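Local coordinates for sorbitol dehydrogenase (Gluconobacter oxydans, PDB 5ITG), which probably oxidises D-sorbitol to L-sorbose with an NADP cofactor, as an oxidoreductase of the mannitol dehydrogenase family, at residues L410-G415 and Y423-P428; C306-L311 and I406-E411; V256-H261 and I358-N363. All coordinates share one frame; numbering follows the deposited sequence.

Contact 1: L410-G415 and Y423-P428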
ATOM      1  N   LEU A 410       0.626  20.458  16.291  1.00 15.24           N
ATOM      2  CA  LEU A 410       0.672  20.702  17.731  1.00 16.55           C
ATOM      3  C   LEU A 410      -0.652  21.204  18.300  1.00 18.21           C
ATOM      4  O   LEU A 410      -1.054  20.805  19.394  1.00 19.20           O
ATOM      5  CB  LEU A 410       1.800  21.684  18.067  1.00 19.01           C
ATOM      6  CG  LEU A 410       3.185  21.074  17.821  1.00 19.42           C
ATOM      7  CD1 LEU A 410       4.279  22.078  18.162  1.00 16.65           C
ATOM      8  CD2 LEU A 410       3.322  19.805  18.661  1.00 19.53           C
ATOM      9  N   GLU A 411      -1.330  22.078  17.566  1.00 17.46           N
ATOM     10  CA  GLU A 411      -2.615  22.580  18.029  1.00 19.86           C
ATOM     11  C   GLU A 411      -3.689  21.493  17.908  1.00 19.84           C
ATOM     12  O   GLU A 411      -4.574  21.390  18.759  1.00 22.06           O
ATOM     13  CB  GLU A 411      -3.004  23.834  17.246  1.00 19.93           C
ATOM     14  CG  GLU A 411      -2.179  25.056  17.641  1.00 21.47           C
ATOM     15  CD  GLU A 411      -2.355  25.419  19.114  1.00 24.38           C
ATOM     16  OE1 GLU A 411      -3.508  25.671  19.524  1.00 25.86           O
ATOM     17  OE2 GLU A 411      -1.346  25.456  19.859  1.00 23.17           O
HETATM   18  N   MSE A 412      -3.598  20.668  16.866  1.00 20.53           N
HETATM   19  CA  MSE A 412      -4.564  19.588  16.657  1.00 20.54           C
HETATM   20  C   MSE A 412      -4.512  18.623  17.844  1.00 21.47           C
HETATM   21  O   MSE A 412      -5.532  18.098  18.294  1.00 19.46           O
HETATM   22  CB  MSE A 412      -4.246  18.839  15.352  1.00 21.60           C
HETATM   23  CG  MSE A 412      -5.168  17.661  15.033  1.00 23.84           C
HETATM   24 SE   MSE A 412      -4.696  15.994  15.939  0.86 28.33          SE
HETATM   25  CE  MSE A 412      -2.931  15.690  15.152  1.00 25.67           C
ATOM     26  N   LEU A 413      -3.307  18.408  18.358  1.00 21.90           N
ATOM     27  CA  LEU A 413      -3.100  17.504  19.488  1.00 23.61           C
ATOM     28  C   LEU A 413      -3.907  17.873  20.740  1.00 24.37           C
ATOM     29  O   LEU A 413      -4.223  17.004  21.556  1.00 23.79           O
ATOM     30  CB  LEU A 413      -1.605  17.455  19.831  1.00 24.80           C
ATOM     31  CG  LEU A 413      -0.756  16.232  19.459  1.00 27.95           C
ATOM     32  CD1 LEU A 413      -1.218  15.606  18.166  1.00 26.53           C
ATOM     33  CD2 LEU A 413       0.705  16.660  19.379  1.00 24.95           C
ATOM     34  N   ARG A 414      -4.247  19.150  20.886  1.00 24.37           N
ATOM     35  CA  ARG A 414      -4.998  19.602  22.057  1.00 26.46           C
ATOM     36  C   ARG A 414      -6.408  19.019  22.158  1.00 27.21           C
ATOM     37  O   ARG A 414      -7.025  19.055  23.226  1.00 26.60           O
ATOM     38  CB  ARG A 414      -5.023  21.131  22.102  1.00 28.88           C
ATOM     39  CG  ARG A 414      -3.629  21.723  22.322  1.00 31.55           C
ATOM     40  CD  ARG A 414      -3.593  23.244  22.251  1.00 34.50           C
ATOM     41  NE  ARG A 414      -3.761  23.877  23.559  1.00 41.13           N
ATOM     42  CZ  ARG A 414      -4.926  24.259  24.067  1.00 41.63           C
ATOM     43  NH1 ARG A 414      -6.045  24.079  23.378  1.00 44.11           N
ATOM     44  NH2 ARG A 414      -4.974  24.818  25.268  1.00 42.08           N
ATOM     45  N   GLY A 415      -6.921  18.488  21.052  1.00 24.75           N
ATOM     46  CA  GLY A 415      -8.223  17.847  21.082  1.00 24.83           C
ATOM     47  C   GLY A 415      -9.512  18.630  20.918  1.00 26.71           C
ATOM     48  O   GLY A 415     -10.572  18.163  21.347  1.00 25.28           O
ATOM     49  N   TYR A 423     -12.241  15.889  20.536  1.00 28.20           N
ATOM     50  CA  TYR A 423     -11.844  14.611  19.968  1.00 26.71           C
ATOM     51  C   TYR A 423     -10.544  14.159  20.612  1.00 27.52           C
ATOM     52  O   TYR A 423      -9.889  14.926  21.312  1.00 25.53           O
ATOM     53  CB  TYR A 423     -11.658  14.759  18.449  1.00 26.88           C
ATOM     54  CG  TYR A 423     -10.638  15.817  18.071  1.00 25.10           C
ATOM     55  CD1 TYR A 423      -9.269  15.548  18.124  1.00 24.02           C
ATOM     56  CD2 TYR A 423     -11.040  17.103  17.723  1.00 23.07           C
ATOM     57  CE1 TYR A 423      -8.328  16.539  17.845  1.00 20.88           C
ATOM     58  CE2 TYR A 423     -10.110  18.101  17.444  1.00 23.46           C
ATOM     59  CZ  TYR A 423      -8.754  17.808  17.510  1.00 20.08           C
ATOM     60  OH  TYR A 423      -7.836  18.790  17.260  1.00 18.14           O
ATOM     61  N   GLU A 424     -10.172  12.909  20.376  1.00 28.98           N
ATOM     62  CA  GLU A 424      -8.937  12.383  20.930  1.00 30.54           C
ATOM     63  C   GLU A 424      -8.196  11.657  19.826  1.00 30.43           C
ATOM     64  O   GLU A 424      -8.634  10.598  19.383  1.00 30.92           O
ATOM     65  CB  GLU A 424      -9.235  11.410  22.070  1.00 34.34           C
ATOM     66  CG  GLU A 424      -8.432  11.689  23.326  1.00 39.78           C
ATOM     67  CD  GLU A 424      -8.702  13.080  23.879  1.00 42.92           C
ATOM     68  OE1 GLU A 424      -9.883  13.391  24.145  1.00 46.08           O
ATOM     69  OE2 GLU A 424      -7.740  13.861  24.049  1.00 44.91           O
ATOM     70  N   SER A 425      -7.083  12.223  19.368  1.00 27.87           N
ATOM     71  CA  SER A 425      -6.326  11.569  18.314  1.00 27.44           C
ATOM     72  C   SER A 425      -5.493  10.446  18.910  1.00 26.38           C
ATOM     73  O   SER A 425      -5.196  10.442  20.104  1.00 25.54           O
ATOM     74  CB  SER A 425      -5.416  12.563  17.590  1.00 26.87           C
ATOM     75  OG  SER A 425      -4.415  13.067  18.447  1.00 28.85           O
ATOM     76  N   SER A 426      -5.118   9.493  18.070  1.00 27.05           N
ATOM     77  CA  SER A 426      -4.318   8.358  18.504  1.00 27.80           C
ATOM     78  C   SER A 426      -2.826   8.547  18.211  1.00 27.26           C
ATOM     79  O   SER A 426      -2.436   8.910  17.101  1.00 26.73           O
ATOM     80  CB  SER A 426      -4.825   7.088  17.818  1.00 30.77           C
ATOM     81  OG  SER A 426      -3.921   6.011  17.987  1.00 34.19           O
ATOM     82  N   GLU A 427      -2.003   8.319  19.229  1.00 24.55           N
ATOM     83  CA  GLU A 427      -0.554   8.419  19.106  1.00 24.49           C
ATOM     84  C   GLU A 427       0.015   7.284  19.953  1.00 24.41           C
ATOM     85  O   GLU A 427       0.383   7.476  21.110  1.00 25.76           O
ATOM     86  CB  GLU A 427      -0.054   9.771  19.622  1.00 21.95           C
ATOM     87  CG  GLU A 427      -0.460  10.958  18.753  1.00 23.70           C
ATOM     88  CD  GLU A 427       0.415  11.121  17.519  1.00 24.64           C
ATOM     89  OE1 GLU A 427       1.201  10.200  17.205  1.00 20.02           O
ATOM     90  OE2 GLU A 427       0.311  12.177  16.860  1.00 23.87           O
ATOM     91  N   PRO A 428       0.084   6.080  19.379  1.00 25.71           N
ATOM     92  CA  PRO A 428       0.599   4.886  20.057  1.00 27.11           C
ATOM     93  C   PRO A 428       1.957   5.046  20.740  1.00 27.81           C
ATOM     94  O   PRO A 428       2.168   4.516  21.828  1.00 29.01           O
ATOM     95  CB  PRO A 428       0.638   3.850  18.938  1.00 27.45           C
ATOM     96  CG  PRO A 428      -0.520   4.244  18.084  1.00 26.72           C
ATOM     97  CD  PRO A 428      -0.353   5.749  18.010  1.00 25.93           C
TER
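Tyr-423 folds back on Met-412 and Gly-415, the two ends of a type I beta turn by which the chain leaves helix 400-412. Its OH donates to Met-412 O at 2.6 Å, in the carbonyl plane and on a lone pair. That oxygen also accepts from Gly-415 N, within the turn. Gly-415 CA lies over one face of the ring, 3.8 Å from its centroid, as a CH-pi contact. Gly-415 has positive phi, and a CB here would run into Tyr-423 O. Tyr-423 N donates to Gly-415 O at 2.9 Å, from above the carbonyl plane. A phenylalanine in place of Tyr-423 would probably leave Met-412 O with the turn bond but without its second donor, and the ring freer to shift. Met-412, here selenomethionine, has CG anti to the backbone N (chi1 179°) and then bends at chi2 and chi3. Its SE makes an oblique Met-aromatic contact, 4.1 Å from Tyr-423 CE1. The same SE lies 3.9 Å from Ser-425 OG. Further out, Glu-427 is held by Tyr-409 OH through OE2 and by Cys-378 N through OE1. Leu-413 crosses it at about a right angle, with CD1 4.0 Å from Glu-427 OE2.

Contact 2: C306-L311 and I406-E411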
ATOM      1  N   CYS A 306      -4.908  17.167   6.539  1.00 16.41           N
ATOM      2  CA  CYS A 306      -5.709  16.738   7.679  1.00 18.27           C
ATOM      3  C   CYS A 306      -5.433  17.329   9.046  1.00 15.74           C
ATOM      4  O   CYS A 306      -6.359  17.448   9.840  1.00 18.09           O
ATOM      5  CB  CYS A 306      -5.718  15.209   7.755  1.00 18.62           C
ATOM      6  SG  CYS A 306      -6.587  14.436   6.350  1.00 26.33           S
ATOM      7  N   PHE A 307      -4.193  17.709   9.346  1.00 16.64           N
ATOM      8  CA  PHE A 307      -3.934  18.292  10.654  1.00 16.68           C
ATOM      9  C   PHE A 307      -4.727  19.601  10.809  1.00 18.32           C
ATOM     10  O   PHE A 307      -5.446  19.785  11.799  1.00 20.17           O
ATOM     11  CB  PHE A 307      -2.429  18.531  10.879  1.00 15.95           C
ATOM     12  CG  PHE A 307      -1.611  17.262  11.037  1.00 15.52           C
ATOM     13  CD1 PHE A 307      -2.190  16.087  11.515  1.00 14.75           C
ATOM     14  CD2 PHE A 307      -0.243  17.264  10.770  1.00 16.38           C
ATOM     15  CE1 PHE A 307      -1.425  14.938  11.728  1.00 15.82           C
ATOM     16  CE2 PHE A 307       0.536  16.109  10.983  1.00 14.22           C
ATOM     17  CZ  PHE A 307      -0.057  14.951  11.460  1.00 15.24           C
ATOM     18  N   PRO A 308      -4.609  20.533   9.846  1.00 17.77           N
ATOM     19  CA  PRO A 308      -5.391  21.760  10.029  1.00 15.77           C
ATOM     20  C   PRO A 308      -6.883  21.528   9.760  1.00 16.82           C
ATOM     21  O   PRO A 308      -7.740  22.232  10.308  1.00 16.25           O
ATOM     22  CB  PRO A 308      -4.741  22.739   9.047  1.00 18.24           C
ATOM     23  CG  PRO A 308      -4.188  21.852   7.978  1.00 15.42           C
ATOM     24  CD  PRO A 308      -3.632  20.686   8.752  1.00 17.84           C
ATOM     25  N   GLY A 309      -7.189  20.534   8.929  1.00 16.28           N
ATOM     26  CA  GLY A 309      -8.575  20.220   8.625  1.00 15.79           C
ATOM     27  C   GLY A 309      -9.359  19.776   9.859  1.00 19.01           C
ATOM     28  O   GLY A 309     -10.551  20.077   9.997  1.00 15.45           O
ATOM     29  N   ILE A 310      -8.690  19.049  10.751  1.00 17.62           N
ATOM     30  CA  ILE A 310      -9.309  18.573  11.983  1.00 19.74           C
ATOM     31  C   ILE A 310      -9.613  19.783  12.877  1.00 20.10           C
ATOM     32  O   ILE A 310     -10.649  19.833  13.546  1.00 19.13           O
ATOM     33  CB  ILE A 310      -8.374  17.582  12.737  1.00 21.05           C
ATOM     34  CG1 ILE A 310      -8.211  16.297  11.920  1.00 22.17           C
ATOM     35  CG2 ILE A 310      -8.949  17.263  14.123  1.00 22.10           C
ATOM     36  CD1 ILE A 310      -7.151  15.334  12.462  1.00 19.05           C
ATOM     37  N   LEU A 311      -8.715  20.766  12.883  1.00 18.90           N
ATOM     38  CA  LEU A 311      -8.929  21.968  13.684  1.00 19.52           C
ATOM     39  C   LEU A 311     -10.132  22.754  13.150  1.00 21.04           C
ATOM     40  O   LEU A 311     -10.890  23.336  13.923  1.00 21.07           O
ATOM     41  CB  LEU A 311      -7.679  22.858  13.670  1.00 20.02           C
ATOM     42  CG  LEU A 311      -6.508  22.365  14.525  1.00 21.59           C
ATOM     43  CD1 LEU A 311      -5.250  23.177  14.240  1.00 20.61           C
ATOM     44  CD2 LEU A 311      -6.898  22.458  15.992  1.00 20.66           C
ATOM     45  N   ILE A 406       3.644  22.210  11.255  1.00 13.87           N
ATOM     46  CA  ILE A 406       4.040  21.796  12.598  1.00 13.83           C
ATOM     47  C   ILE A 406       3.127  22.408  13.656  1.00 14.51           C
ATOM     48  O   ILE A 406       2.663  21.716  14.571  1.00 16.55           O
ATOM     49  CB  ILE A 406       5.512  22.190  12.871  1.00 11.71           C
ATOM     50  CG1 ILE A 406       6.433  21.364  11.971  1.00 15.68           C
ATOM     51  CG2 ILE A 406       5.870  21.942  14.334  1.00 13.69           C
ATOM     52  CD1 ILE A 406       7.866  21.903  11.908  1.00 15.15           C
ATOM     53  N   ALA A 407       2.852  23.700  13.517  1.00 14.76           N
ATOM     54  CA  ALA A 407       1.988  24.403  14.461  1.00 15.16           C
ATOM     55  C   ALA A 407       0.577  23.822  14.454  1.00 15.68           C
ATOM     56  O   ALA A 407      -0.076  23.752  15.499  1.00 16.48           O
ATOM     57  CB  ALA A 407       1.945  25.894  14.125  1.00 12.84           C
ATOM     58  N   SER A 408       0.115  23.414  13.274  1.00 16.28           N
ATOM     59  CA  SER A 408      -1.213  22.830  13.116  1.00 16.23           C
ATOM     60  C   SER A 408      -1.272  21.473  13.803  1.00 17.53           C
ATOM     61  O   SER A 408      -2.251  21.147  14.479  1.00 19.23           O
ATOM     62  CB  SER A 408      -1.554  22.667  11.628  1.00 18.95           C
ATOM     63  OG  SER A 408      -1.838  23.921  11.037  1.00 23.80           O
ATOM     64  N   TYR A 409      -0.224  20.680  13.616  1.00 16.35           N
ATOM     65  CA  TYR A 409      -0.137  19.375  14.245  1.00 16.99           C
ATOM     66  C   TYR A 409      -0.193  19.550  15.769  1.00 14.58           C
ATOM     67  O   TYR A 409      -0.971  18.877  16.454  1.00 16.49           O
ATOM     68  CB  TYR A 409       1.172  18.678  13.847  1.00 14.66           C
ATOM     69  CG  TYR A 409       1.443  17.400  14.616  1.00 15.86           C
ATOM     70  CD1 TYR A 409       0.623  16.283  14.469  1.00 17.97           C
ATOM     71  CD2 TYR A 409       2.508  17.320  15.512  1.00 16.68           C
ATOM     72  CE1 TYR A 409       0.854  15.110  15.204  1.00 19.09           C
ATOM     73  CE2 TYR A 409       2.750  16.157  16.246  1.00 18.96           C
ATOM     74  CZ  TYR A 409       1.920  15.059  16.090  1.00 19.38           C
ATOM     75  OH  TYR A 409       2.152  13.914  16.829  1.00 20.37           O
ATOM     76  N   LEU A 410       0.626  20.458  16.291  1.00 15.24           N
ATOM     77  CA  LEU A 410       0.672  20.702  17.731  1.00 16.55           C
ATOM     78  C   LEU A 410      -0.652  21.204  18.300  1.00 18.21           C
ATOM     79  O   LEU A 410      -1.054  20.805  19.394  1.00 19.20           O
ATOM     80  CB  LEU A 410       1.800  21.684  18.067  1.00 19.01           C
ATOM     81  CG  LEU A 410       3.185  21.074  17.821  1.00 19.42           C
ATOM     82  CD1 LEU A 410       4.279  22.078  18.162  1.00 16.65           C
ATOM     83  CD2 LEU A 410       3.322  19.805  18.661  1.00 19.53           C
ATOM     84  N   GLU A 411      -1.330  22.078  17.566  1.00 17.46           N
ATOM     85  CA  GLU A 411      -2.615  22.580  18.029  1.00 19.86           C
ATOM     86  C   GLU A 411      -3.689  21.493  17.908  1.00 19.84           C
ATOM     87  O   GLU A 411      -4.574  21.390  18.759  1.00 22.06           O
ATOM     88  CB  GLU A 411      -3.004  23.834  17.246  1.00 19.93           C
ATOM     89  CG  GLU A 411      -2.179  25.056  17.641  1.00 21.47           C
ATOM     90  CD  GLU A 411      -2.355  25.419  19.114  1.00 24.38           C
ATOM     91  OE1 GLU A 411      -3.508  25.671  19.524  1.00 25.86           O
ATOM     92  OE2 GLU A 411      -1.346  25.456  19.859  1.00 23.17           O
TER
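Phe-307 meets Tyr-409 where helix 288-312 crosses helix 400-412. The two side chains lie side by side and point the same way. Tyr-409 CD1 sits over one face of the Phe-307 ring, offset toward its rim, and is 3.4 Å from Phe-307 CZ. The ring centroids are 4.8 Å apart and the planes are inclined at 47°. The rings thus meet at a slant. Tyr-409 CB also packs on the Phe-307 ring, 3.7 Å from CD2. Tyr-409 CG is anti to the backbone N (chi1 171°), which starts the ring out alongside that of Phe-307. The far end of Tyr-409 is held outside the pair, where its OH, besides its bond to Glu-427, bonds to Tyr-430 OH.

Pro-308 follows. Its N makes no bond to the preceding turn, and the helix kinks here. Pro-308 CB touches Ser-408 OG at 3.7 Å. That hydroxyl is bonded to Phe-404 O, one turn back on its own helix, so the serine presents a satisfied polar atom to the proline.

Leu-311 comes one turn after Phe-307 and covers the backbone of the second helix. Its CD1 lies 3.6 Å from Ser-408 O and also touches Glu-411 CB. Its CD2 lies 3.8 Å from Glu-411 O. The carboxylate of Glu-411 leads away to Arg-471 and Arg-475 on helix 461-477.

No hydrogen bond joins the two segments. Their short axes approach to 8.3 Å and cross at 47°. This is close helix-to-helix packing of buried side chains, inside the largely helical C-terminal domain of the mannitol dehydrogenase family.

Contact 3: V256-H261 and I358-N363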
ATOM      1  N   VAL A 256     -14.382  -2.676  -5.244  1.00 22.14           N
ATOM      2  CA  VAL A 256     -14.281  -1.386  -5.901  1.00 21.46           C
ATOM      3  C   VAL A 256     -12.942  -0.728  -5.567  1.00 20.17           C
ATOM      4  O   VAL A 256     -12.376  -0.953  -4.505  1.00 19.49           O
ATOM      5  CB  VAL A 256     -15.462  -0.479  -5.460  1.00 21.59           C
ATOM      6  CG1 VAL A 256     -15.516  -0.395  -3.946  1.00 21.54           C
ATOM      7  CG2 VAL A 256     -15.339   0.902  -6.078  1.00 23.84           C
ATOM      8  N   ALA A 257     -12.434   0.069  -6.496  1.00 19.74           N
ATOM      9  CA  ALA A 257     -11.162   0.754  -6.295  1.00 18.20           C
ATOM     10  C   ALA A 257     -11.233   2.098  -6.994  1.00 17.00           C
ATOM     11  O   ALA A 257     -12.098   2.309  -7.846  1.00 15.40           O
ATOM     12  CB  ALA A 257     -10.021  -0.076  -6.875  1.00 15.18           C
ATOM     13  N   GLU A 258     -10.329   3.008  -6.629  1.00 16.57           N
ATOM     14  CA  GLU A 258     -10.293   4.322  -7.262  1.00 17.87           C
ATOM     15  C   GLU A 258      -9.770   4.091  -8.674  1.00 18.54           C
ATOM     16  O   GLU A 258      -9.092   3.092  -8.936  1.00 18.91           O
ATOM     17  CB  GLU A 258      -9.353   5.269  -6.497  1.00 18.48           C
ATOM     18  CG  GLU A 258      -7.889   4.855  -6.519  1.00 20.49           C
ATOM     19  CD  GLU A 258      -6.992   5.799  -5.731  1.00 22.77           C
ATOM     20  OE1 GLU A 258      -7.289   7.014  -5.675  1.00 21.97           O
ATOM     21  OE2 GLU A 258      -5.973   5.329  -5.181  1.00 21.40           O
ATOM     22  N   ASP A 259     -10.086   4.997  -9.589  1.00 18.53           N
ATOM     23  CA  ASP A 259      -9.615   4.844 -10.954  1.00 21.56           C
ATOM     24  C   ASP A 259      -8.091   4.952 -11.009  1.00 20.66           C
ATOM     25  O   ASP A 259      -7.453   4.296 -11.832  1.00 21.01           O
ATOM     26  CB  ASP A 259     -10.268   5.893 -11.870  1.00 23.56           C
ATOM     27  CG  ASP A 259      -9.893   7.307 -11.502  1.00 24.02           C
ATOM     28  OD1 ASP A 259      -9.889   7.632 -10.298  1.00 25.71           O
ATOM     29  OD2 ASP A 259      -9.619   8.106 -12.426  1.00 26.89           O
ATOM     30  N   PHE A 260      -7.511   5.764 -10.126  1.00 21.15           N
ATOM     31  CA  PHE A 260      -6.054   5.929 -10.084  1.00 19.13           C
ATOM     32  C   PHE A 260      -5.371   4.626  -9.698  1.00 18.98           C
ATOM     33  O   PHE A 260      -5.868   3.881  -8.859  1.00 16.86           O
ATOM     34  CB  PHE A 260      -5.638   6.989  -9.061  1.00 17.56           C
ATOM     35  CG  PHE A 260      -4.142   7.102  -8.890  1.00 17.58           C
ATOM     36  CD1 PHE A 260      -3.395   7.961  -9.697  1.00 18.82           C
ATOM     37  CD2 PHE A 260      -3.471   6.310  -7.955  1.00 17.09           C
ATOM     38  CE1 PHE A 260      -2.001   8.031  -9.578  1.00 17.13           C
ATOM     39  CE2 PHE A 260      -2.073   6.374  -7.828  1.00 15.39           C
ATOM     40  CZ  PHE A 260      -1.341   7.235  -8.643  1.00 16.83           C
ATOM     41  N   HIS A 261      -4.217   4.367 -10.298  1.00 17.55           N
ATOM     42  CA  HIS A 261      -3.462   3.165  -9.986  1.00 18.12           C
ATOM     43  C   HIS A 261      -2.029   3.361 -10.438  1.00 18.69           C
ATOM     44  O   HIS A 261      -1.767   4.024 -11.444  1.00 18.19           O
ATOM     45  CB  HIS A 261      -4.094   1.938 -10.662  1.00 19.18           C
ATOM     46  CG  HIS A 261      -4.240   2.062 -12.147  1.00 22.44           C
ATOM     47  ND1 HIS A 261      -3.250   1.684 -13.029  1.00 25.53           N
ATOM     48  CD2 HIS A 261      -5.267   2.510 -12.908  1.00 22.24           C
ATOM     49  CE1 HIS A 261      -3.661   1.890 -14.267  1.00 22.39           C
ATOM     50  NE2 HIS A 261      -4.881   2.391 -14.222  1.00 26.31           N
ATOM     51  N   ILE A 358      -4.069  15.802  -5.401  1.00 15.27           N
ATOM     52  CA  ILE A 358      -5.237  16.648  -5.168  1.00 17.26           C
ATOM     53  C   ILE A 358      -6.527  15.971  -5.647  1.00 15.99           C
ATOM     54  O   ILE A 358      -7.513  15.904  -4.917  1.00 17.15           O
ATOM     55  CB  ILE A 358      -5.080  17.997  -5.895  1.00 15.86           C
ATOM     56  CG1 ILE A 358      -3.823  18.714  -5.396  1.00 22.36           C
ATOM     57  CG2 ILE A 358      -6.327  18.855  -5.693  1.00 17.58           C
ATOM     58  CD1 ILE A 358      -3.810  18.950  -3.916  1.00 22.25           C
ATOM     59  N   SER A 359      -6.508  15.465  -6.874  1.00 17.31           N
ATOM     60  CA  SER A 359      -7.674  14.801  -7.452  1.00 17.71           C
ATOM     61  C   SER A 359      -8.119  13.584  -6.648  1.00 17.40           C
ATOM     62  O   SER A 359      -9.314  13.375  -6.421  1.00 17.57           O
ATOM     63  CB  SER A 359      -7.370  14.381  -8.893  1.00 20.38           C
ATOM     64  OG  SER A 359      -8.462  13.655  -9.441  1.00 23.53           O
ATOM     65  N   ARG A 360      -7.155  12.778  -6.214  1.00 15.75           N
ATOM     66  CA  ARG A 360      -7.461  11.585  -5.446  1.00 16.17           C
ATOM     67  C   ARG A 360      -8.119  11.915  -4.121  1.00 17.01           C
ATOM     68  O   ARG A 360      -9.082  11.251  -3.724  1.00 18.51           O
ATOM     69  CB  ARG A 360      -6.190  10.768  -5.223  1.00 16.00           C
ATOM     70  CG  ARG A 360      -5.640  10.184  -6.515  1.00 16.87           C
ATOM     71  CD  ARG A 360      -4.333   9.453  -6.289  1.00 17.38           C
ATOM     72  NE  ARG A 360      -4.497   8.244  -5.481  1.00 16.95           N
ATOM     73  CZ  ARG A 360      -3.483   7.607  -4.897  1.00 18.65           C
ATOM     74  NH1 ARG A 360      -2.245   8.069  -5.033  1.00 17.29           N
ATOM     75  NH2 ARG A 360      -3.703   6.507  -4.185  1.00 17.02           N
ATOM     76  N   PHE A 361      -7.608  12.939  -3.440  1.00 16.40           N
ATOM     77  CA  PHE A 361      -8.168  13.347  -2.157  1.00 16.16           C
ATOM     78  C   PHE A 361      -9.614  13.827  -2.336  1.00 17.61           C
ATOM     79  O   PHE A 361     -10.398  13.806  -1.390  1.00 16.60           O
ATOM     80  CB  PHE A 361      -7.328  14.472  -1.519  1.00 16.57           C
ATOM     81  CG  PHE A 361      -5.951  14.038  -1.044  1.00 16.04           C
ATOM     82  CD1 PHE A 361      -5.594  12.692  -0.988  1.00 16.03           C
ATOM     83  CD2 PHE A 361      -5.020  14.992  -0.630  1.00 19.55           C
ATOM     84  CE1 PHE A 361      -4.323  12.300  -0.523  1.00 18.94           C
ATOM     85  CE2 PHE A 361      -3.748  14.615  -0.164  1.00 15.92           C
ATOM     86  CZ  PHE A 361      -3.403  13.267  -0.110  1.00 15.94           C
ATOM     87  N   SER A 362      -9.963  14.262  -3.546  1.00 18.77           N
ATOM     88  CA  SER A 362     -11.325  14.726  -3.825  1.00 21.59           C
ATOM     89  C   SER A 362     -12.289  13.588  -4.193  1.00 23.11           C
ATOM     90  O   SER A 362     -13.478  13.834  -4.415  1.00 22.30           O
ATOM     91  CB  SER A 362     -11.322  15.739  -4.969  1.00 22.88           C
ATOM     92  OG  SER A 362     -11.202  15.075  -6.223  1.00 23.13           O
ATOM     93  N   ASN A 363     -11.789  12.352  -4.263  1.00 22.69           N
ATOM     94  CA  ASN A 363     -12.641  11.205  -4.615  1.00 23.23           C
ATOM     95  C   ASN A 363     -13.546  10.900  -3.425  1.00 24.10           C
ATOM     96  O   ASN A 363     -13.119  10.266  -2.467  1.00 24.08           O
ATOM     97  CB  ASN A 363     -11.781   9.969  -4.942  1.00 22.72           C
ATOM     98  CG  ASN A 363     -12.560   8.885  -5.686  1.00 23.59           C
ATOM     99  OD1 ASN A 363     -13.744   8.659  -5.420  1.00 22.23           O
ATOM    100  ND2 ASN A 363     -11.890   8.201  -6.615  1.00 21.70           N
TER
HETATM  101  O   HOH W   1      -8.597   8.304  -3.656  1.00 21.28           O
HETATM  102  O   HOH W   2      -9.093   8.767  -6.851  1.00 21.59           O
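Arg-360 reaches from the end of helix 350-361 to Glu-258 and Phe-260. It grips Glu-258 side-on with two nitrogens, one to each carboxylate oxygen. NE donates to Glu-258 OE1 at 3.1 Å in a nearly straight bond. OE1 lies close to the guanidinium plane and is met on its syn side, though from out of the carboxylate plane. NH2 donates to Glu-258 OE2 at 2.7 Å in a more bent bond, on the syn lone pair of that oxygen. OE2 is also held by Ile-231 N, and Arg-360 NH1 has a second acid, Asp-229.

The Arg-360 chain bends at chi3 (67°), which turns NE off the line of the aliphatic chain. Glu-258 has its CG between the backbone N and the carbonyl carbon (chi1 65°), then runs on extended toward the arginine.

Phe-260 lies against the same arginine. Its ring and the guanidinium are almost parallel, with planes 13° apart. Phe-260 CD2 sits over the guanidinium centre, 3.3 Å from Arg-360 CZ. On the ring side, Arg-360 CD makes a CH-pi contact, 3.7 Å from the Phe-260 centroid. One face of the guanidinium is thus covered by the ring while its edge is bonded to the carboxylate.

Two waters extend the contact from Glu-258 OE1. One donates to OE1 and to Arg-360 O, 3.0 Å away. The other donates to OE1 and accepts from Asn-363 ND2 at 2.9 Å. Asn-363 ND2 also bonds directly to Thr-87 O.

This is a bidentate salt bridge backed by an aromatic ring, at the junction of the Rossmann domain and the helical C-terminal domain.

How the contacts relate
From the N terminus, residues 256-261 of the Rossmann domain come first. Contact 3 joins them to 358-363 in the C-terminal domain. Before that loop closes, the chain passes through 306-311, which pairs with 406-411 only after 363. Contacts 3 and 2 therefore cross, though their nearest atoms stay about 7 Å apart. Contact 1 opens on the stretch where contact 2 ends, sharing Leu-410 and Glu-411, and closes a short loop back onto the same helix. It lies in series after contact 3. Contacts 1 and 2 also touch directly, with Tyr-423 CZ 3.4 Å from Ile-310 CG2. Contact 3 ties the two domains together, while the other two tie parts of the C-terminal domain.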